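Local coordinates for putative glucoamylase (Bacteroides caccae ATCC 43185, PDB 4QT9), which is a putative glucoamylase with an alpha/alpha toroid fold, which probably hydrolyses glycosidic bonds in glucose-containing carbohydrates, at residues 33-37 with 75-79; 101-106 with 116-122; 258-264 with 291-295; 294-298 with 330-335. All coordinates share one frame; numbering follows the deposited sequence.

Interaction 1 (33-37 with 75-79); sequences FLYFW and MAILA
Phe33 and Ala76 mark the nearest backbone approach, with CA to CA at 5.9 Å, where the axes of segments 33-37, the last turn of helix 21-37, and 75-79, on helix 67-83, approach to 9.0 Å and cross at -111°. This is a steep helix-helix crossing within the alpha/alpha-toroid protein, and three aromatic side chains of 33-37 meet Ala76 and Ile77. Phe36 CD2 lies 3.8 Å from Ala76 CB, which approaches the ring obliquely. Phe33 instead comes edge-on to the backbone, with Ala76 O in the plane of its ring, 3.6 Å from Phe33 CD1, and Ile77 CA beside CE1. Holding CG anti to the backbone N (chi1 164°) brings the Phe33 ring beside Trp37, whose CB lies over one of its faces, offset toward the rim. Ile77 is the branched piece that spans the aromatics. Its CG1 arm runs to Phe36, where Ile77 CG1 lies 4.0 Å from Phe36 CB, and ends with CD1 near Phe36 O, a carbonyl that accepts a hydrogen bond from Arg94 of helix 88-104. The CG2 methyl points to the indole instead; the two side chains cross at about a right angle, and Ile77 CG2 meets the edge of the six-membered ring at Trp37 CZ3, 4.0 Å away.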
loop_
_atom_site.group_PDB
_atom_site.type_symbol
_atom_site.label_atom_id
_atom_site.label_comp_id
_atom_site.label_asym_id
_atom_site.label_seq_id
_atom_site.Cartn_x
_atom_site.Cartn_y
_atom_site.Cartn_z
ATOM N N PHE A 33 -9.398 1.140 11.350
ATOM C CA PHE A 33 -8.814 0.012 12.077
ATOM C C PHE A 33 -9.828 -1.148 12.143
ATOM O O PHE A 33 -9.441 -2.296 11.962
ATOM C CB PHE A 33 -8.407 0.452 13.507
ATOM C CG PHE A 33 -8.147 -0.683 14.479
ATOM C CD1 PHE A 33 -6.930 -1.361 14.474
ATOM C CD2 PHE A 33 -9.108 -1.055 15.417
ATOM C CE1 PHE A 33 -6.690 -2.407 15.378
ATOM C CE2 PHE A 33 -8.866 -2.096 16.319
ATOM C CZ PHE A 33 -7.663 -2.774 16.287
ATOM N N LEU A 34 -11.138 -0.830 12.360
ATOM C CA LEU A 34 -12.174 -1.867 12.459
ATOM C C LEU A 34 -12.333 -2.684 11.152
ATOM O O LEU A 34 -12.730 -3.854 11.264
ATOM C CB LEU A 34 -13.523 -1.313 12.910
ATOM C CG LEU A 34 -13.592 -0.703 14.307
ATOM C CD1 LEU A 34 -15.006 -0.331 14.639
ATOM C CD2 LEU A 34 -13.044 -1.625 15.365
ATOM N N TYR A 35 -11.945 -2.123 9.942
ATOM C CA TYR A 35 -11.953 -2.897 8.679
ATOM C C TYR A 35 -11.077 -4.130 8.872
ATOM O O TYR A 35 -11.404 -5.219 8.414
ATOM C CB TYR A 35 -11.430 -2.069 7.431
ATOM C CG TYR A 35 -11.381 -2.859 6.116
ATOM C CD1 TYR A 35 -10.309 -3.695 5.819
ATOM C CD2 TYR A 35 -12.461 -2.864 5.234
ATOM C CE1 TYR A 35 -10.314 -4.525 4.688
ATOM C CE2 TYR A 35 -12.429 -3.610 4.047
ATOM C CZ TYR A 35 -11.364 -4.452 3.784
ATOM O OH TYR A 35 -11.355 -5.242 2.647
ATOM N N PHE A 36 -9.910 -3.928 9.472
ATOM C CA PHE A 36 -8.915 -4.991 9.606
ATOM C C PHE A 36 -9.112 -5.813 10.876
ATOM O O PHE A 36 -8.773 -6.995 10.872
ATOM C CB PHE A 36 -7.515 -4.394 9.535
ATOM C CG PHE A 36 -7.289 -3.725 8.197
ATOM C CD1 PHE A 36 -7.111 -4.485 7.042
ATOM C CD2 PHE A 36 -7.329 -2.338 8.080
ATOM C CE1 PHE A 36 -6.947 -3.863 5.796
ATOM C CE2 PHE A 36 -7.163 -1.719 6.834
ATOM C CZ PHE A 36 -6.978 -2.489 5.704
ATOM N N TRP A 37 -9.699 -5.218 11.923
ATOM C CA TRP A 37 -9.958 -5.924 13.165
ATOM C C TRP A 37 -11.229 -6.771 13.052
ATOM O O TRP A 37 -11.151 -7.997 13.162
ATOM C CB TRP A 37 -10.031 -4.969 14.373
ATOM C CG TRP A 37 -9.975 -5.726 15.664
ATOM C CD1 TRP A 37 -11.027 -6.049 16.471
ATOM C CD2 TRP A 37 -8.851 -6.462 16.161
ATOM N NE1 TRP A 37 -10.607 -6.871 17.487
ATOM C CE2 TRP A 37 -9.278 -7.150 17.315
ATOM C CE3 TRP A 37 -7.508 -6.596 15.745
ATOM C CZ2 TRP A 37 -8.408 -7.935 18.082
ATOM C CZ3 TRP A 37 -6.652 -7.386 16.495
ATOM C CH2 TRP A 37 -7.097 -8.031 17.657
HETATM N N MSE A 75 -0.106 -3.437 9.588
HETATM C CA MSE A 75 0.423 -2.134 10.045
HETATM C C MSE A 75 -0.696 -1.332 10.686
HETATM O O MSE A 75 -0.488 -0.655 11.688
HETATM C CB MSE A 75 1.036 -1.347 8.873
HETATM C CG MSE A 75 2.327 -1.936 8.385
HETATM SE SE MSE A 75 2.940 -0.982 6.804
HETATM C CE MSE A 75 4.772 -0.521 7.437
ATOM N N ALA A 76 -1.892 -1.440 10.125
ATOM C CA ALA A 76 -3.087 -0.806 10.688
ATOM C C ALA A 76 -3.422 -1.440 12.070
ATOM O O ALA A 76 -3.745 -0.716 13.013
ATOM C CB ALA A 76 -4.260 -0.937 9.722
ATOM N N ILE A 77 -3.268 -2.769 12.209
ATOM C CA ILE A 77 -3.536 -3.462 13.472
ATOM C C ILE A 77 -2.459 -3.061 14.521
ATOM O O ILE A 77 -2.802 -2.789 15.676
ATOM C CB ILE A 77 -3.619 -4.983 13.224
ATOM C CG1 ILE A 77 -4.918 -5.330 12.462
ATOM C CG2 ILE A 77 -3.535 -5.767 14.556
ATOM C CD1 ILE A 77 -5.028 -6.813 11.883
ATOM N N LEU A 78 -1.181 -2.950 14.081
ATOM C CA LEU A 78 -0.028 -2.544 14.909
ATOM C C LEU A 78 -0.251 -1.144 15.524
ATOM O O LEU A 78 -0.063 -0.956 16.725
ATOM C CB LEU A 78 1.239 -2.569 14.041
ATOM C CG LEU A 78 2.589 -2.820 14.696
ATOM C CD1 LEU A 78 2.643 -4.167 15.385
ATOM C CD2 LEU A 78 3.649 -2.828 13.649
ATOM N N ALA A 79 -0.708 -0.196 14.715
ATOM C CA ALA A 79 -1.052 1.151 15.169
ATOM C C ALA A 79 -2.192 1.103 16.220
ATOM O O ALA A 79 -2.149 1.845 17.204
ATOM C CB ALA A 79 -1.468 2.014 13.977
#

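Interaction 2 (101-106 with 116-122)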
loop_
_atom_site.group_PDB
_atom_site.type_symbol
_atom_site.label_atom_id
_atom_site.label_comp_id
_atom_site.label_asym_id
_atom_site.label_seq_id
_atom_site.Cartn_x
_atom_site.Cartn_y
_atom_site.Cartn_z
ATOM N N PHE A 101 -1.302 -18.668 9.553
ATOM C CA PHE A 101 -1.866 -18.749 8.197
ATOM C C PHE A 101 -0.764 -18.608 7.143
ATOM O O PHE A 101 -0.727 -19.402 6.208
ATOM C CB PHE A 101 -2.967 -17.687 7.958
ATOM C CG PHE A 101 -3.463 -17.649 6.526
ATOM C CD1 PHE A 101 -4.485 -18.497 6.100
ATOM C CD2 PHE A 101 -2.901 -16.776 5.597
ATOM C CE1 PHE A 101 -4.943 -18.455 4.778
ATOM C CE2 PHE A 101 -3.380 -16.721 4.282
ATOM C CZ PHE A 101 -4.385 -17.572 3.877
ATOM N N LEU A 102 0.125 -17.615 7.286
ATOM C CA LEU A 102 1.202 -17.361 6.311
ATOM C C LEU A 102 2.230 -18.504 6.245
ATOM O O LEU A 102 2.851 -18.720 5.190
ATOM C CB LEU A 102 1.913 -16.035 6.606
ATOM C CG LEU A 102 1.054 -14.762 6.432
ATOM C CD1 LEU A 102 1.789 -13.548 6.930
ATOM C CD2 LEU A 102 0.660 -14.551 4.972
ATOM N N GLU A 103 2.398 -19.246 7.365
ATOM C CA GLU A 103 3.332 -20.370 7.421
ATOM C C GLU A 103 2.770 -21.559 6.636
ATOM O O GLU A 103 3.543 -22.384 6.151
ATOM C CB GLU A 103 3.611 -20.788 8.879
ATOM C CG GLU A 103 4.386 -19.769 9.705
ATOM C CD GLU A 103 4.534 -20.098 11.182
ATOM O OE1 GLU A 103 3.618 -20.737 11.754
ATOM O OE2 GLU A 103 5.555 -19.680 11.777
ATOM N N LYS A 104 1.433 -21.605 6.472
ATOM C CA LYS A 104 0.706 -22.694 5.815
ATOM C C LYS A 104 0.225 -22.390 4.385
ATOM O O LYS A 104 0.165 -23.316 3.573
ATOM C CB LYS A 104 -0.514 -23.091 6.681
ATOM C CG LYS A 104 -0.099 -23.918 7.912
ATOM C CD LYS A 104 -1.065 -23.820 9.107
ATOM C CE LYS A 104 -2.165 -24.860 9.101
ATOM N NZ LYS A 104 -2.854 -24.946 10.420
ATOM N N ALA A 105 -0.122 -21.118 4.080
ATOM C CA ALA A 105 -0.689 -20.700 2.793
ATOM C C ALA A 105 0.278 -20.931 1.652
ATOM O O ALA A 105 1.475 -20.971 1.887
ATOM C CB ALA A 105 -1.088 -19.243 2.849
ATOM N N ASP A 106 -0.242 -21.113 0.423
ATOM C CA ASP A 106 0.557 -21.335 -0.793
ATOM C C ASP A 106 1.581 -20.245 -1.032
ATOM O O ASP A 106 1.281 -19.072 -0.878
ATOM C CB ASP A 106 -0.352 -21.427 -2.026
ATOM C CG ASP A 106 -1.161 -22.701 -2.110
ATOM O OD1 ASP A 106 -0.921 -23.617 -1.275
ATOM O OD2 ASP A 106 -2.033 -22.794 -3.018
ATOM N N TRP A 116 -5.459 -15.537 -1.816
ATOM C CA TRP A 116 -5.785 -16.869 -1.307
ATOM C C TRP A 116 -7.228 -16.902 -0.875
ATOM O O TRP A 116 -7.817 -15.868 -0.547
ATOM C CB TRP A 116 -4.975 -17.325 -0.071
ATOM C CG TRP A 116 -3.506 -17.114 -0.025
ATOM C CD1 TRP A 116 -2.541 -18.031 -0.327
ATOM C CD2 TRP A 116 -2.836 -16.023 0.615
ATOM N NE1 TRP A 116 -1.298 -17.532 -0.011
ATOM C CE2 TRP A 116 -1.452 -16.308 0.592
ATOM C CE3 TRP A 116 -3.265 -14.787 1.138
ATOM C CZ2 TRP A 116 -0.504 -15.430 1.118
ATOM C CZ3 TRP A 116 -2.318 -13.913 1.642
ATOM C CH2 TRP A 116 -0.958 -14.249 1.650
ATOM N N TYR A 117 -7.751 -18.102 -0.732
ATOM C CA TYR A 117 -9.005 -18.366 -0.048
ATOM C C TYR A 117 -8.569 -18.433 1.403
ATOM O O TYR A 117 -7.674 -19.223 1.720
ATOM C CB TYR A 117 -9.650 -19.663 -0.554
ATOM C CG TYR A 117 -10.013 -19.622 -2.022
ATOM C CD1 TYR A 117 -11.190 -19.014 -2.452
ATOM C CD2 TYR A 117 -9.221 -20.260 -2.973
ATOM C CE1 TYR A 117 -11.545 -18.995 -3.801
ATOM C CE2 TYR A 117 -9.568 -20.257 -4.324
ATOM C CZ TYR A 117 -10.732 -19.624 -4.734
ATOM O OH TYR A 117 -11.082 -19.634 -6.069
ATOM N N GLY A 118 -9.078 -17.514 2.224
ATOM C CA GLY A 118 -8.694 -17.360 3.628
ATOM C C GLY A 118 -8.930 -18.555 4.533
ATOM O O GLY A 118 -8.251 -18.703 5.556
ATOM N N ASP A 119 -9.862 -19.430 4.151
ATOM C CA ASP A 119 -10.195 -20.615 4.936
ATOM C C ASP A 119 -9.277 -21.804 4.643
ATOM O O ASP A 119 -9.166 -22.673 5.508
ATOM C CB ASP A 119 -11.670 -21.033 4.744
ATOM C CG ASP A 119 -12.212 -21.033 3.319
ATOM O OD1 ASP A 119 -11.402 -20.973 2.365
ATOM O OD2 ASP A 119 -13.450 -21.098 3.159
ATOM N N THR A 120 -8.654 -21.876 3.448
ATOM C CA THR A 120 -7.786 -23.008 3.071
ATOM C C THR A 120 -6.325 -22.598 2.822
ATOM O O THR A 120 -5.436 -23.441 2.919
ATOM C CB THR A 120 -8.326 -23.748 1.829
ATOM O OG1 THR A 120 -8.318 -22.854 0.728
ATOM C CG2 THR A 120 -9.746 -24.300 2.021
ATOM N N GLY A 121 -6.090 -21.329 2.487
ATOM C CA GLY A 121 -4.747 -20.846 2.185
ATOM C C GLY A 121 -4.284 -21.237 0.795
ATOM O O GLY A 121 -3.110 -21.083 0.454
ATOM N N LYS A 122 -5.215 -21.723 -0.031
ATOM C CA LYS A 122 -4.940 -22.073 -1.420
ATOM C C LYS A 122 -5.011 -20.823 -2.294
ATOM O O LYS A 122 -5.860 -19.963 -2.072
ATOM C CB LYS A 122 -5.933 -23.144 -1.912
ATOM C CG LYS A 122 -5.832 -24.480 -1.155
ATOM C CD LYS A 122 -4.635 -25.334 -1.583
ATOM C CE LYS A 122 -4.743 -26.732 -1.007
ATOM N NZ LYS A 122 -3.472 -27.486 -1.131
#
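Trp116 lies against Phe101, Leu102, Ala105 and Asp106, and its atoms can be followed outward from the strand. Trp116 CB lies in the plane of the Phe101 ring, 4.0 Å from Phe101 CZ. With CG anti to the carbonyl carbon (chi1 -45°), the indole swings across the end of helix 88-104. CD2 and CE3 then receive the rim of Phe101 in a T-shaped stack, Phe101 CE2 standing 3.7 Å from Trp116 CE3 with the ring planes at 90°. On the same indole face, the methyl of Ala105 sits over the five-membered ring in a CH-pi contact, 3.7 Å from Ala105 CB to the centroid. Trp116 NE1 gives its hydrogen to Asp106 O at 3.1 Å, almost straight and on a lone pair of the carbonyl, with Asp106 O close to the indole plane, which fixes the rotation of the ring. At the far corner, CH2 touches Leu102 CD2. A second bond, Asp106 N to Gly121 O at 2.9 Å, ties the backbones together just where Gly121, at positive phi, packs its CA 3.5 Å from Phe101 CE1. Asp106 OD2 is engaged by Val123 N. The indole thus projects from the middle strand of the three-stranded antiparallel sheet onto the C-terminal end of helix 88-104, with Val65 of strand 64-66 against both Trp116 and Phe101, and helices 135-152 and 157-172 touching Leu102.

Interaction 3 (258-264 with 291-295); sequences AGPLFWA and LTLVN
Leu261 and Leu291 each hold CG anti to the backbone N (chi1 -152° and -173°), which brings the end of Leu261 to the helix and that of Leu291 to the loop. The contact seats a loop with a short 3-10 turn against helix 284-301 of this alpha/alpha-toroid protein. Leu291 forks over the loop: Leu291 CD1 reaches Ala258 CB at 3.8 Å, while Leu291 CD2 meets Ala264 CB at 4.0 Å, so its two methyls span both ends of the segment. Val294 CG1 adds a second touch on Ala258 CB. Leu261 divides its branches between Thr292 and Asn295, crossing Thr292 at about a right angle; Leu261 CD1 lies 3.7 Å from Thr292 CA, and Leu261 CD2 rests 3.8 Å from Asn295 CB. Replacing Leu261 by an alanine would remove both methyls and is likely to open a gap against Thr292 and the side chain of Asn295. The Asn295 amide has its own restraints, since OD1 accepts from Leu316 N, and the backbone of Leu261 is itself bonded to Leu316. The hydroxyl of Thr292 is taken up by Met288 O and Ser347. The segments share no direct hydrogen bond, yet a water joins them through polar atoms: it donates to Gly259 O and to Leu291 O and accepts from Asn295 ND2, the last at 2.9 Å.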
loop_
_atom_site.group_PDB
_atom_site.type_symbol
_atom_site.label_atom_id
_atom_site.label_comp_id
_atom_site.label_asym_id
_atom_site.label_seq_id
_atom_site.Cartn_x
_atom_site.Cartn_y
_atom_site.Cartn_z
ATOM N N ALA A 258 1.732 11.753 -14.854
ATOM C CA ALA A 258 1.524 11.747 -13.391
ATOM C C ALA A 258 0.573 10.610 -13.015
ATOM O O ALA A 258 -0.593 10.593 -13.411
ATOM C CB ALA A 258 0.977 13.096 -12.919
ATOM N N GLY A 259 1.075 9.647 -12.278
ATOM C CA GLY A 259 0.267 8.481 -11.941
ATOM C C GLY A 259 -0.837 8.706 -10.922
ATOM O O GLY A 259 -0.960 9.795 -10.334
ATOM N N PRO A 260 -1.620 7.632 -10.666
ATOM C CA PRO A 260 -2.645 7.695 -9.601
ATOM C C PRO A 260 -1.934 7.927 -8.266
ATOM O O PRO A 260 -0.774 7.497 -8.088
ATOM C CB PRO A 260 -3.340 6.335 -9.690
ATOM C CG PRO A 260 -2.364 5.448 -10.330
ATOM C CD PRO A 260 -1.567 6.291 -11.276
ATOM N N LEU A 261 -2.595 8.651 -7.351
ATOM C CA LEU A 261 -1.954 9.077 -6.111
ATOM C C LEU A 261 -1.419 7.919 -5.223
ATOM O O LEU A 261 -0.441 8.159 -4.513
ATOM C CB LEU A 261 -2.859 10.034 -5.310
ATOM C CG LEU A 261 -2.132 11.045 -4.391
ATOM C CD1 LEU A 261 -0.802 11.494 -4.954
ATOM C CD2 LEU A 261 -3.009 12.222 -4.069
ATOM N N PHE A 262 -1.937 6.670 -5.344
ATOM C CA PHE A 262 -1.422 5.567 -4.503
ATOM C C PHE A 262 0.074 5.269 -4.775
ATOM O O PHE A 262 0.747 4.720 -3.905
ATOM C CB PHE A 262 -2.268 4.287 -4.612
ATOM C CG PHE A 262 -2.041 3.409 -5.818
ATOM C CD1 PHE A 262 -2.753 3.615 -6.996
ATOM C CD2 PHE A 262 -1.124 2.358 -5.772
ATOM C CE1 PHE A 262 -2.569 2.763 -8.092
ATOM C CE2 PHE A 262 -0.951 1.510 -6.862
ATOM C CZ PHE A 262 -1.658 1.723 -8.015
ATOM N N TRP A 263 0.596 5.683 -5.950
ATOM C CA TRP A 263 2.014 5.494 -6.320
ATOM C C TRP A 263 2.950 6.286 -5.399
ATOM O O TRP A 263 4.111 5.948 -5.298
ATOM C CB TRP A 263 2.257 5.927 -7.757
ATOM C CG TRP A 263 1.758 4.995 -8.823
ATOM C CD1 TRP A 263 0.789 4.042 -8.705
ATOM C CD2 TRP A 263 2.112 5.040 -10.208
ATOM N NE1 TRP A 263 0.534 3.475 -9.927
ATOM C CE2 TRP A 263 1.367 4.038 -10.863
ATOM C CE3 TRP A 263 3.026 5.804 -10.954
ATOM C CZ2 TRP A 263 1.509 3.774 -12.232
ATOM C CZ3 TRP A 263 3.133 5.572 -12.314
ATOM C CH2 TRP A 263 2.366 4.581 -12.944
ATOM N N ALA A 264 2.430 7.335 -4.729
ATOM C CA ALA A 264 3.157 8.178 -3.779
ATOM C C ALA A 264 3.026 7.662 -2.334
ATOM O O ALA A 264 3.642 8.226 -1.428
ATOM C CB ALA A 264 2.617 9.607 -3.868
ATOM N N LEU A 291 3.560 15.246 -6.522
ATOM C CA LEU A 291 2.600 14.360 -7.183
ATOM C C LEU A 291 1.203 14.533 -6.530
ATOM O O LEU A 291 0.192 14.501 -7.234
ATOM C CB LEU A 291 3.072 12.895 -7.170
ATOM C CG LEU A 291 2.231 11.912 -7.964
ATOM C CD1 LEU A 291 2.222 12.244 -9.470
ATOM C CD2 LEU A 291 2.697 10.487 -7.732
ATOM N N THR A 292 1.171 14.790 -5.210
ATOM C CA THR A 292 -0.057 15.076 -4.462
ATOM C C THR A 292 -0.603 16.411 -4.945
ATOM O O THR A 292 -1.809 16.537 -5.213
ATOM C CB THR A 292 0.194 15.076 -2.919
ATOM O OG1 THR A 292 0.740 13.830 -2.515
ATOM C CG2 THR A 292 -1.069 15.318 -2.118
ATOM N N LEU A 293 0.300 17.408 -5.088
ATOM C CA LEU A 293 -0.122 18.744 -5.476
ATOM C C LEU A 293 -0.653 18.783 -6.906
ATOM O O LEU A 293 -1.627 19.499 -7.155
ATOM C CB LEU A 293 0.959 19.774 -5.234
ATOM C CG LEU A 293 1.273 20.006 -3.754
ATOM C CD1 LEU A 293 2.502 20.878 -3.597
ATOM C CD2 LEU A 293 0.096 20.600 -3.019
ATOM N N VAL A 294 -0.084 17.947 -7.805
ATOM C CA VAL A 294 -0.551 17.797 -9.189
ATOM C C VAL A 294 -1.997 17.251 -9.175
ATOM O O VAL A 294 -2.854 17.763 -9.883
ATOM C CB VAL A 294 0.393 16.886 -10.023
ATOM C CG1 VAL A 294 -0.304 16.340 -11.271
ATOM C CG2 VAL A 294 1.672 17.623 -10.399
ATOM N N ASN A 295 -2.242 16.228 -8.353
ATOM C CA ASN A 295 -3.539 15.566 -8.200
ATOM C C ASN A 295 -4.606 16.563 -7.774
ATOM O O ASN A 295 -5.659 16.634 -8.397
ATOM C CB ASN A 295 -3.417 14.429 -7.163
ATOM C CG ASN A 295 -4.470 13.380 -7.335
ATOM O OD1 ASN A 295 -5.626 13.568 -6.942
ATOM N ND2 ASN A 295 -4.118 12.302 -8.029
HETATM O O HOH W 1 -1.327 12.230 -8.606
#

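Interaction 4 (294-298 with 330-335)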
loop_
_atom_site.group_PDB
_atom_site.type_symbol
_atom_site.label_atom_id
_atom_site.label_comp_id
_atom_site.label_asym_id
_atom_site.label_seq_id
_atom_site.Cartn_x
_atom_site.Cartn_y
_atom_site.Cartn_z
ATOM N N VAL A 294 -0.084 17.947 -7.805
ATOM C CA VAL A 294 -0.551 17.797 -9.189
ATOM C C VAL A 294 -1.997 17.251 -9.175
ATOM O O VAL A 294 -2.854 17.763 -9.883
ATOM C CB VAL A 294 0.393 16.886 -10.023
ATOM C CG1 VAL A 294 -0.304 16.340 -11.271
ATOM C CG2 VAL A 294 1.672 17.623 -10.399
ATOM N N ASN A 295 -2.242 16.228 -8.353
ATOM C CA ASN A 295 -3.539 15.566 -8.200
ATOM C C ASN A 295 -4.606 16.563 -7.774
ATOM O O ASN A 295 -5.659 16.634 -8.397
ATOM C CB ASN A 295 -3.417 14.429 -7.163
ATOM C CG ASN A 295 -4.470 13.380 -7.335
ATOM O OD1 ASN A 295 -5.626 13.568 -6.942
ATOM N ND2 ASN A 295 -4.118 12.302 -8.029
ATOM N N ARG A 296 -4.302 17.352 -6.727
ATOM C CA ARG A 296 -5.155 18.383 -6.148
ATOM C C ARG A 296 -5.396 19.511 -7.177
ATOM O O ARG A 296 -6.546 19.928 -7.362
ATOM C CB ARG A 296 -4.501 18.919 -4.863
ATOM C CG ARG A 296 -5.264 20.070 -4.205
ATOM C CD ARG A 296 -4.498 20.650 -3.036
ATOM N NE ARG A 296 -5.178 21.799 -2.452
ATOM C CZ ARG A 296 -4.958 23.057 -2.821
ATOM N NH1 ARG A 296 -4.091 23.333 -3.784
ATOM N NH2 ARG A 296 -5.622 24.045 -2.246
ATOM N N ALA A 297 -4.328 19.973 -7.856
ATOM C CA ALA A 297 -4.427 21.030 -8.865
ATOM C C ALA A 297 -5.375 20.626 -9.973
ATOM O O ALA A 297 -6.191 21.454 -10.364
ATOM C CB ALA A 297 -3.054 21.356 -9.438
ATOM N N TYR A 298 -5.308 19.357 -10.457
ATOM C CA TYR A 298 -6.206 18.863 -11.511
ATOM C C TYR A 298 -7.667 18.899 -11.055
ATOM O O TYR A 298 -8.522 19.329 -11.833
ATOM C CB TYR A 298 -5.843 17.427 -11.977
ATOM C CG TYR A 298 -6.844 16.865 -12.969
ATOM C CD1 TYR A 298 -7.988 16.199 -12.535
ATOM C CD2 TYR A 298 -6.701 17.089 -14.333
ATOM C CE1 TYR A 298 -8.981 15.804 -13.431
ATOM C CE2 TYR A 298 -7.677 16.676 -15.243
ATOM C CZ TYR A 298 -8.810 16.018 -14.788
ATOM O OH TYR A 298 -9.767 15.603 -15.685
ATOM N N PRO A 330 -4.883 12.056 -12.363
ATOM C CA PRO A 330 -5.200 13.454 -12.697
ATOM C C PRO A 330 -4.963 13.818 -14.172
ATOM O O PRO A 330 -4.023 14.546 -14.506
ATOM C CB PRO A 330 -4.294 14.240 -11.746
ATOM C CG PRO A 330 -3.080 13.386 -11.609
ATOM C CD PRO A 330 -3.599 11.970 -11.611
ATOM N N ASN A 331 -5.845 13.317 -15.047
ATOM C CA ASN A 331 -5.915 13.605 -16.481
ATOM C C ASN A 331 -7.345 13.293 -16.979
ATOM O O ASN A 331 -7.995 12.391 -16.454
ATOM C CB ASN A 331 -4.835 12.859 -17.291
ATOM C CG ASN A 331 -5.021 11.371 -17.381
ATOM O OD1 ASN A 331 -5.920 10.876 -18.062
ATOM N ND2 ASN A 331 -4.128 10.629 -16.760
ATOM N N GLU A 332 -7.791 14.006 -18.012
ATOM C CA GLU A 332 -9.123 13.939 -18.595
ATOM C C GLU A 332 -9.516 12.565 -19.144
ATOM O O GLU A 332 -10.716 12.280 -19.219
ATOM C CB GLU A 332 -9.283 15.002 -19.697
ATOM C CG GLU A 332 -9.347 16.399 -19.117
ATOM C CD GLU A 332 -9.724 17.487 -20.099
ATOM O OE1 GLU A 332 -10.917 17.556 -20.474
ATOM O OE2 GLU A 332 -8.839 18.301 -20.453
ATOM N N GLN A 333 -8.542 11.711 -19.486
ATOM C CA GLN A 333 -8.820 10.355 -19.986
ATOM C C GLN A 333 -9.172 9.376 -18.840
ATOM O O GLN A 333 -10.018 8.494 -19.016
ATOM C CB GLN A 333 -7.620 9.812 -20.789
ATOM C CG GLN A 333 -7.460 10.453 -22.184
ATOM C CD GLN A 333 -7.141 11.942 -22.177
ATOM O OE1 GLN A 333 -6.239 12.418 -21.470
ATOM N NE2 GLN A 333 -7.886 12.714 -22.961
ATOM N N ASP A 334 -8.526 9.539 -17.676
ATOM C CA ASP A 334 -8.685 8.635 -16.529
ATOM C C ASP A 334 -9.670 9.185 -15.493
ATOM O O ASP A 334 -10.181 8.412 -14.664
ATOM C CB ASP A 334 -7.316 8.358 -15.882
ATOM C CG ASP A 334 -6.273 7.729 -16.807
ATOM O OD1 ASP A 334 -6.663 6.940 -17.711
ATOM O OD2 ASP A 334 -5.070 7.990 -16.604
ATOM N N ASP A 335 -9.962 10.503 -15.549
ATOM C CA ASP A 335 -10.911 11.152 -14.651
ATOM C C ASP A 335 -12.339 10.735 -15.018
ATOM O O ASP A 335 -12.752 10.935 -16.151
ATOM C CB ASP A 335 -10.735 12.677 -14.692
ATOM C CG ASP A 335 -11.734 13.490 -13.886
ATOM O OD1 ASP A 335 -12.323 12.932 -12.911
ATOM O OD2 ASP A 335 -11.895 14.693 -14.190
#
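Tyr298 OH donates to Asp335 OD2 at 2.8 Å, the hydrogen bond that joins helix segment 294-298 to loop 330-335. The carboxylate oxygen is met on its anti side, 20° out of the carboxylate plane, and itself lies near the plane of the phenol ring, the two planes being 88° apart. Asp335 OD1 turns to Gly337 N, so the carboxylate is held at both oxygens. Tyr298 has its CG anti to the backbone N (chi1 175°), which extends the ring from the helix across the loop backbone. One face is laid on the peptide after Pro330: Asn331 N stands 3.8 Å above the Tyr298 ring centre and Pro330 C lies toward the rim. At the root of the side chain, Tyr298 CB packs on Pro330 CB at 3.6 Å; at its far end, Tyr298 OH lies 3.5 Å from Glu332 CG. The Pro330 ring meets the helix elsewhere as well, Pro330 CD touching Asn295 ND2 at 3.6 Å and CG facing Val294 CG1. A phenylalanine in place of Tyr298 would keep the packing on Pro330 but would probably leave Asp335 OD2 without this partner and the loop less firmly fixed. The Tyr298-Asp335 bond thus joins to helix 284-301 a loop whose own turn is an Asx motif: Asn331 OD1 accepts from Asp334 N, and Asn331 ND2 returns a bond to Asp334 OD2.

In the fold
From the N terminus, interaction 1 comes first: helix 67-83 returns to helix 21-37, closing a loop of 37 residues that includes two short strands. Helix 88-104 follows, and interaction 2 closes a much shorter excursion at its far end, about 11 Å from interaction 1 by nearest atoms. Interactions 3 and 4 lie farther along, on helix 284-301, whose residues Val294 and Asn295 serve both. The earlier loop 258-264 and the later loop 330-335 pack on this one helix and also touch each other at Gly259 and Pro330. Interactions 1 and 2 each close before the next opens, while interaction 4 begins on the stretch of helix where interaction 3 ends; none is nested. Interactions 2 and 3 lie on opposite sides of the chain's centre.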